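Local coordinates for protein scyllo-inositol 2-dehydrogenase (NADP(+)) IolW (Bacillus subtilis subsp. subtilis, PDB 3GDO) that catalyses the reversible NADPH-dependent reduction of scyllo-inosose to scyllo-inositol and cannot use NADH in place of NADPH, at residues Y212-L217 with Q223-G228. Numbering follows the deposited sequence.
Sequences YFHLTL and QAILYG
Leu226 and Leu217 meet through their methyls, CD1 of Leu226 lying 4.2 Å from CD1 of Leu217, on the helix-facing side of two antiparallel strands. The two side chains slant across one another. Leu217 also rests its CB 4.0 Å from CB of Ala224, its hydrogen-bonded partner, while Leu226 reaches on to Ile182, Ile183 and Thr186 of helix 174-190. Further along the same face, the Phe213 ring folds over the opposite strand. With CG held between the backbone N and the carbonyl carbon (chi1 63°), the ring lies across Gly228, whose CA sits over one face 4.2 Å from the ring centroid in a CH-pi contact. The edge of the ring is turned to the backbone of Leu226, Phe213 CD1 lying 3.7 Å from Leu226 O. The pairing is a beta hairpin in the mixed sheet of the C-terminal alpha/beta domain of the Gfo/Idh/MocA family, flanked by strands 195-201 and 146-152. Six backbone hydrogen bonds zip it together, among them Leu215 N to Leu226 O at 2.6 Å. His214, Thr216, Ile225 and Tyr227 occupy the opposite face, which packs against the second subunit. There CD2 of His214 approaches CB of Tyr227 to 3.4 Å; the ring planes are tilted by only 20°, but the displacement between them is too large for a real stack. CE1 of His214 touches CG2 of Ile225 at 3.6 Å, and the His214 imidazole also meets the ring of His214 of the second subunit.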
loop_
_atom_site.group_PDB
_atom_site.type_symbol
_atom_site.label_atom_id
_atom_site.label_comp_id
_atom_site.label_asym_id
_atom_site.label_seq_id
_atom_site.Cartn_x
_atom_site.Cartn_y
_atom_site.Cartn_z
ATOM N N TYR B 212 -6.672 5.867 11.606
ATOM C CA TYR B 212 -6.049 4.948 10.685
ATOM C C TYR B 212 -7.110 4.125 9.955
ATOM O O TYR B 212 -8.031 3.563 10.576
ATOM C CB TYR B 212 -5.091 4.020 11.464
ATOM C CG TYR B 212 -4.466 2.943 10.626
ATOM C CD1 TYR B 212 -3.151 3.063 10.162
ATOM C CD2 TYR B 212 -5.195 1.806 10.267
ATOM C CE1 TYR B 212 -2.569 2.060 9.363
ATOM C CE2 TYR B 212 -4.669 0.832 9.463
ATOM C CZ TYR B 212 -3.348 0.966 9.000
ATOM O OH TYR B 212 -2.822 -0.042 8.256
ATOM N N PHE B 213 -6.965 4.014 8.640
ATOM C CA PHE B 213 -7.812 3.103 7.878
ATOM C C PHE B 213 -7.026 2.510 6.728
ATOM O O PHE B 213 -6.165 3.176 6.088
ATOM C CB PHE B 213 -9.098 3.815 7.360
ATOM C CG PHE B 213 -8.818 4.931 6.393
ATOM C CD1 PHE B 213 -8.609 4.664 5.029
ATOM C CD2 PHE B 213 -8.727 6.237 6.830
ATOM C CE1 PHE B 213 -8.309 5.690 4.147
ATOM C CE2 PHE B 213 -8.406 7.256 5.962
ATOM C CZ PHE B 213 -8.226 6.986 4.604
ATOM N N HIS B 214 -7.358 1.267 6.451
ATOM C CA HIS B 214 -6.846 0.566 5.299
ATOM C C HIS B 214 -8.020 -0.214 4.662
ATOM O O HIS B 214 -8.543 -1.153 5.261
ATOM C CB HIS B 214 -5.755 -0.424 5.745
ATOM C CG HIS B 214 -4.983 -0.963 4.599
ATOM N ND1 HIS B 214 -5.475 -1.963 3.773
ATOM C CD2 HIS B 214 -3.800 -0.563 4.061
ATOM C CE1 HIS B 214 -4.593 -2.189 2.808
ATOM N NE2 HIS B 214 -3.578 -1.346 2.952
ATOM N N LEU B 215 -8.453 0.177 3.482
ATOM C CA LEU B 215 -9.595 -0.494 2.857
ATOM C C LEU B 215 -9.192 -1.170 1.561
ATOM O O LEU B 215 -8.434 -0.600 0.774
ATOM C CB LEU B 215 -10.695 0.537 2.517
ATOM C CG LEU B 215 -11.767 0.947 3.522
ATOM C CD1 LEU B 215 -11.150 1.560 4.791
ATOM C CD2 LEU B 215 -12.672 1.966 2.830
ATOM N N THR B 216 -9.710 -2.367 1.338
ATOM C CA THR B 216 -9.603 -3.011 0.038
ATOM C C THR B 216 -11.005 -3.095 -0.587
ATOM O O THR B 216 -11.924 -3.724 0.006
ATOM C CB THR B 216 -9.004 -4.446 0.146
ATOM O OG1 THR B 216 -7.688 -4.384 0.733
ATOM C CG2 THR B 216 -8.943 -5.126 -1.234
ATOM N N LEU B 217 -11.163 -2.469 -1.740
ATOM C CA LEU B 217 -12.393 -2.613 -2.558
ATOM C C LEU B 217 -12.203 -3.619 -3.684
ATOM O O LEU B 217 -11.347 -3.440 -4.578
ATOM C CB LEU B 217 -12.893 -1.270 -3.104
ATOM C CG LEU B 217 -13.619 -0.309 -2.149
ATOM C CD1 LEU B 217 -12.823 0.055 -0.908
ATOM C CD2 LEU B 217 -14.021 0.996 -2.882
ATOM N N GLN B 223 -8.089 -4.433 -8.016
ATOM C CA GLN B 223 -8.082 -4.263 -6.539
ATOM C C GLN B 223 -7.793 -2.811 -6.251
ATOM O O GLN B 223 -6.817 -2.252 -6.790
ATOM C CB GLN B 223 -7.047 -5.174 -5.858
ATOM C CG GLN B 223 -7.329 -6.658 -6.056
ATOM C CD GLN B 223 -8.544 -7.111 -5.247
ATOM O OE1 GLN B 223 -8.674 -6.807 -4.072
ATOM N NE2 GLN B 223 -9.456 -7.816 -5.903
ATOM N N ALA B 224 -8.675 -2.181 -5.484
ATOM C CA ALA B 224 -8.540 -0.758 -5.161
ATOM C C ALA B 224 -8.198 -0.745 -3.694
ATOM O O ALA B 224 -8.914 -1.378 -2.888
ATOM C CB ALA B 224 -9.853 0.008 -5.433
ATOM N N ILE B 225 -7.096 -0.068 -3.337
ATOM C CA ILE B 225 -6.604 -0.123 -1.959
ATOM C C ILE B 225 -6.555 1.321 -1.481
ATOM O O ILE B 225 -5.867 2.129 -2.107
ATOM C CB ILE B 225 -5.160 -0.714 -1.859
ATOM C CG1 ILE B 225 -5.001 -2.106 -2.506
ATOM C CG2 ILE B 225 -4.608 -0.606 -0.398
ATOM C CD1 ILE B 225 -5.883 -3.172 -2.021
ATOM N N LEU B 226 -7.252 1.649 -0.388
ATOM C CA LEU B 226 -7.348 3.052 0.056
ATOM C C LEU B 226 -6.986 3.095 1.514
ATOM O O LEU B 226 -7.569 2.354 2.327
ATOM C CB LEU B 226 -8.761 3.616 -0.119
ATOM C CG LEU B 226 -9.374 3.475 -1.505
ATOM C CD1 LEU B 226 -10.896 3.713 -1.420
ATOM C CD2 LEU B 226 -8.718 4.451 -2.468
ATOM N N TYR B 227 -5.978 3.909 1.836
ATOM C CA TYR B 227 -5.424 3.855 3.176
ATOM C C TYR B 227 -4.889 5.191 3.605
ATOM O O TYR B 227 -4.597 6.065 2.769
ATOM C CB TYR B 227 -4.363 2.747 3.286
ATOM C CG TYR B 227 -3.107 2.978 2.496
ATOM C CD1 TYR B 227 -2.012 3.631 3.082
ATOM C CD2 TYR B 227 -3.002 2.540 1.145
ATOM C CE1 TYR B 227 -0.855 3.838 2.373
ATOM C CE2 TYR B 227 -1.817 2.754 0.413
ATOM C CZ TYR B 227 -0.747 3.397 1.044
ATOM O OH TYR B 227 0.441 3.629 0.380
ATOM N N GLY B 228 -4.742 5.340 4.906
ATOM C CA GLY B 228 -4.410 6.623 5.500
ATOM C C GLY B 228 -3.999 6.402 6.935
ATOM O O GLY B 228 -4.687 5.672 7.673
#